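PDB 5MU5: uncharacterized protein from Magnetospirillum magneticum AMB-1, which is a Maf-family glycosyltransferase involved in bacterial flagella formation, where it probably transfers sugar to flagellin. Local coordinates for residues S568-L571 against M572-S576; L598-A601 against A602-Y605. One frame throughout, in Å; residues are numbered along the deposited sequence.

How the interactions relate
Interaction 1 (568-576) and interaction 2 (598-605) are turns of two successive helices, 568-579 and 589-609, within the range of the Maf helical bundle domain. Their centres lie about 11 Å apart, and each supplies part of the other's surroundings. Y605 carries two of the meeting points: its OH lies 3.4 Å from L571 CD2 and 3.6 Å from L575 CD1, so L571 and L575 both rest against the hydroxyl end of the tyrosine. Two more contacts join the helices: M572 SD lies 3.7 Å from A602 CB, and L575 CB the same distance from M599 CE. The pair thus illustrates how spacing within one helix sets up packing between neighbours in a bundle.

Interaction 1: S568-L571 against M572-S576; sequences SNRL and MLVLS
The carbonyl oxygen of M572, a residue tied to S568 through its own amide, accepts two hydrogen bonds from S576. The backbone N of S576 bonds it at 2.9 Å, whereas S576 OG reaches it at 3.1 Å from the opposite face of the carbonyl plane, folded back along the helix by a chi1 of -73°. S576 is buried, and this bond gives its hydroxyl a partner within its own helix.

Across the junction the amides of M572, L573, V574 and L575 bond to the carbonyls of S568, N569, R570 and L571. L573 N to N569 O, for instance, measures 2.9 Å. This is the i to i+4 pattern of an alpha-helix, here the first turns of helix 568-579 in the Maf helical bundle, with a weak bond from R570 N to OD1 of D567 just ahead of it.

Two side-chain pairs, spaced i, i+3 and i, i+4, lie on this framework. R570 leaves with CG anti to its nitrogen and then bends at chi2 and chi3, which turns the guanidinium toward L573. One guanidinium face lies over the leucine, with L573 CD1 near its centre, 3.9 Å above the plane, a contact of methyl on flat group that pairs no charge. L571 and L575 instead run side by side, L571 CD1 standing 4.2 Å from L575 CG. L575 CG also sits 3.5 Å from L571 O, close beside the backbone. L571 continues onto M561 and H564 of helix 546-564 and W622 of helix 618-646, whereas L573 and N569 rest on F122. V574 CG2 packs close against its own helix, 3.2 Å from R570 O, and its side chain meets A560.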
loop_
_atom_site.group_PDB
_atom_site.type_symbol
_atom_site.label_atom_id
_atom_site.label_comp_id
_atom_site.label_asym_id
_atom_site.label_seq_id
_atom_site.Cartn_x
_atom_site.Cartn_y
_atom_site.Cartn_z
ATOM N N SER A 568 -10.949 -22.749 -6.517
ATOM C CA SER A 568 -10.733 -21.327 -6.227
ATOM C C SER A 568 -9.463 -21.077 -5.454
ATOM O O SER A 568 -8.631 -20.275 -5.849
ATOM C CB SER A 568 -11.890 -20.727 -5.419
ATOM O OG SER A 568 -13.115 -20.844 -6.106
ATOM N N ASN A 569 -9.318 -21.769 -4.343
ATOM C CA ASN A 569 -8.213 -21.510 -3.470
ATOM C C ASN A 569 -6.869 -21.901 -4.087
ATOM O O ASN A 569 -5.901 -21.135 -4.011
ATOM C CB ASN A 569 -8.456 -22.189 -2.138
ATOM C CG ASN A 569 -9.611 -21.562 -1.368
ATOM O OD1 ASN A 569 -10.176 -20.526 -1.765
ATOM N ND2 ASN A 569 -9.974 -22.189 -0.248
ATOM N N ARG A 570 -6.810 -23.072 -4.718
ATOM C CA ARG A 570 -5.579 -23.523 -5.356
ATOM C C ARG A 570 -5.183 -22.566 -6.489
ATOM O O ARG A 570 -4.036 -22.176 -6.596
ATOM C CB ARG A 570 -5.712 -24.970 -5.844
ATOM C CG ARG A 570 -4.440 -25.556 -6.464
ATOM C CD ARG A 570 -3.214 -25.498 -5.542
ATOM N NE ARG A 570 -3.446 -26.051 -4.190
ATOM C CZ ARG A 570 -2.548 -26.043 -3.193
ATOM N NH1 ARG A 570 -1.330 -25.512 -3.367
ATOM N NH2 ARG A 570 -2.868 -26.565 -2.008
ATOM N N LEU A 571 -6.153 -22.172 -7.301
ATOM C CA LEU A 571 -5.932 -21.228 -8.384
ATOM C C LEU A 571 -5.378 -19.927 -7.876
ATOM O O LEU A 571 -4.446 -19.388 -8.480
ATOM C CB LEU A 571 -7.240 -20.943 -9.125
ATOM C CG LEU A 571 -7.162 -19.891 -10.221
ATOM C CD1 LEU A 571 -6.044 -20.227 -11.195
ATOM C CD2 LEU A 571 -8.503 -19.818 -10.925
ATOM N N MET A 572 -5.949 -19.415 -6.783
ATOM C CA MET A 572 -5.455 -18.150 -6.175
ATOM C C MET A 572 -4.073 -18.291 -5.605
ATOM O O MET A 572 -3.260 -17.389 -5.751
ATOM C CB MET A 572 -6.353 -17.642 -5.047
ATOM C CG MET A 572 -7.497 -16.761 -5.469
ATOM S SD MET A 572 -7.093 -15.331 -6.498
ATOM C CE MET A 572 -5.533 -14.725 -5.838
ATOM N N LEU A 573 -3.803 -19.416 -4.946
ATOM C CA LEU A 573 -2.459 -19.673 -4.419
ATOM C C LEU A 573 -1.449 -19.683 -5.542
ATOM O O LEU A 573 -0.374 -19.118 -5.411
ATOM C CB LEU A 573 -2.378 -21.007 -3.664
ATOM C CG LEU A 573 -3.031 -21.008 -2.284
ATOM C CD1 LEU A 573 -3.276 -22.425 -1.770
ATOM C CD2 LEU A 573 -2.191 -20.213 -1.301
ATOM N N VAL A 574 -1.801 -20.303 -6.656
ATOM C CA VAL A 574 -0.872 -20.377 -7.781
ATOM C C VAL A 574 -0.629 -19.001 -8.410
ATOM O O VAL A 574 0.504 -18.661 -8.709
ATOM C CB VAL A 574 -1.343 -21.385 -8.838
ATOM C CG1 VAL A 574 -0.450 -21.347 -10.070
ATOM C CG2 VAL A 574 -1.324 -22.786 -8.251
ATOM N N LEU A 575 -1.680 -18.210 -8.596
ATOM C CA LEU A 575 -1.515 -16.871 -9.179
ATOM C C LEU A 575 -0.747 -15.947 -8.246
ATOM O O LEU A 575 0.094 -15.159 -8.690
ATOM C CB LEU A 575 -2.866 -16.222 -9.502
ATOM C CG LEU A 575 -3.658 -16.819 -10.659
ATOM C CD1 LEU A 575 -5.031 -16.152 -10.727
ATOM C CD2 LEU A 575 -2.898 -16.662 -11.973
ATOM N N SER A 576 -1.046 -16.014 -6.955
ATOM C CA SER A 576 -0.335 -15.172 -5.995
ATOM C C SER A 576 1.158 -15.443 -6.046
ATOM O O SER A 576 1.951 -14.495 -6.176
ATOM C CB SER A 576 -0.846 -15.372 -4.578
ATOM O OG SER A 576 -2.119 -14.763 -4.447
#

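Interaction 2: L598-A601 against A602-Y605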
loop_
_atom_site.group_PDB
_atom_site.type_symbol
_atom_site.label_atom_id
_atom_site.label_comp_id
_atom_site.label_asym_id
_atom_site.label_seq_id
_atom_site.Cartn_x
_atom_site.Cartn_y
_atom_site.Cartn_z
ATOM N N LEU A 598 -4.374 -8.434 -13.348
ATOM C CA LEU A 598 -4.772 -9.837 -13.123
ATOM C C LEU A 598 -5.410 -10.122 -11.742
ATOM O O LEU A 598 -6.375 -10.894 -11.648
ATOM C CB LEU A 598 -3.596 -10.783 -13.350
ATOM C CG LEU A 598 -2.965 -10.757 -14.746
ATOM C CD1 LEU A 598 -1.856 -11.785 -14.822
ATOM C CD2 LEU A 598 -3.984 -10.997 -15.847
ATOM N N MET A 599 -4.892 -9.500 -10.684
ATOM C CA MET A 599 -5.439 -9.705 -9.340
ATOM C C MET A 599 -6.814 -9.080 -9.173
ATOM O O MET A 599 -7.646 -9.596 -8.438
ATOM C CB MET A 599 -4.502 -9.181 -8.245
ATOM C CG MET A 599 -3.281 -10.055 -7.961
ATOM S SD MET A 599 -3.653 -11.715 -7.334
ATOM C CE MET A 599 -3.780 -12.654 -8.846
ATOM N N MET A 600 -7.057 -7.974 -9.843
ATOM C CA MET A 600 -8.363 -7.388 -9.805
ATOM C C MET A 600 -9.359 -8.228 -10.579
ATOM O O MET A 600 -10.523 -8.339 -10.155
ATOM C CB MET A 600 -8.321 -5.984 -10.360
ATOM C CG MET A 600 -7.564 -5.093 -9.417
ATOM S SD MET A 600 -8.300 -5.159 -7.774
ATOM C CE MET A 600 -9.771 -4.170 -8.130
ATOM N N ALA A 601 -8.920 -8.803 -11.704
ATOM C CA ALA A 601 -9.772 -9.719 -12.436
ATOM C C ALA A 601 -10.132 -10.908 -11.542
ATOM O O ALA A 601 -11.280 -11.302 -11.478
ATOM C CB ALA A 601 -9.105 -10.173 -13.711
ATOM N N ALA A 602 -9.159 -11.433 -10.807
ATOM C CA ALA A 602 -9.397 -12.565 -9.897
ATOM C C ALA A 602 -10.354 -12.224 -8.794
ATOM O O ALA A 602 -11.170 -13.049 -8.411
ATOM C CB ALA A 602 -8.105 -13.082 -9.304
ATOM N N MET A 603 -10.253 -11.010 -8.293
ATOM C CA MET A 603 -11.140 -10.553 -7.253
ATOM C C MET A 603 -12.578 -10.529 -7.754
ATOM O O MET A 603 -13.507 -10.933 -7.017
ATOM C CB MET A 603 -10.760 -9.151 -6.838
ATOM C CG MET A 603 -11.528 -8.689 -5.622
ATOM S SD MET A 603 -11.592 -6.908 -5.596
ATOM C CE MET A 603 -12.889 -6.718 -6.823
ATOM N N CYS A 604 -12.752 -10.030 -8.985
ATOM C CA CYS A 604 -14.062 -9.955 -9.655
ATOM C C CYS A 604 -14.671 -11.332 -9.866
ATOM O O CYS A 604 -15.775 -11.591 -9.407
ATOM C CB CYS A 604 -13.959 -9.216 -11.000
ATOM S SG CYS A 604 -13.582 -7.444 -10.789
ATOM N N TYR A 605 -13.956 -12.244 -10.512
ATOM C CA TYR A 605 -14.559 -13.544 -10.710
ATOM C C TYR A 605 -14.773 -14.308 -9.394
ATOM O O TYR A 605 -15.752 -15.016 -9.249
ATOM C CB TYR A 605 -13.836 -14.372 -11.771
ATOM C CG TYR A 605 -12.454 -14.886 -11.474
ATOM C CD1 TYR A 605 -12.232 -15.915 -10.548
ATOM C CD2 TYR A 605 -11.370 -14.403 -12.200
ATOM C CE1 TYR A 605 -10.952 -16.399 -10.323
ATOM C CE2 TYR A 605 -10.097 -14.894 -11.991
ATOM C CZ TYR A 605 -9.895 -15.892 -11.049
ATOM O OH TYR A 605 -8.638 -16.388 -10.810
#
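Y605 folds its ring back over the preceding turn of helix 589-609 of the Maf helical bundle, in a stretch where most of the touching residues are buried. Its chi1 of 69° places CG between the backbone N and the carbonyl carbon, and this brings one ring face over A602 CA, which lies 3.2 Å from the ring plane, offset toward the rim. A601 O approaches the same ring obliquely, coming within 3.2 Å of Y605 CD2. F97 of helix 92-107 and I625 of helix 618-646 also touch the tyrosine, so three helices meet around it once helix 568-579 is counted. Replacing the tyrosine by an alanine would remove the ring, and A602 CA would probably lose its cover, with a gap opening between these helices.

M600 and M603, on another side, lie alongside each other and point the same way. The first sets out with CG beside its backbone N, the second with CG anti to its own (chi1 -172°), and the two chains converge until M600 CE is 4.2 Å from M603 SD. Beyond this pair, M600 meets V94 and F241, while M603 meets P84 and I205. M599 makes a looser apolar contact, its CE 4.4 Å from A602 CB.

Main-chain bonds hold the turn beneath them: A602, M603 and C604 donate to L598, M599 and M600, and Y605 N donates to A601 O at 3.0 Å with a nearly straight N-H...O angle of 170°.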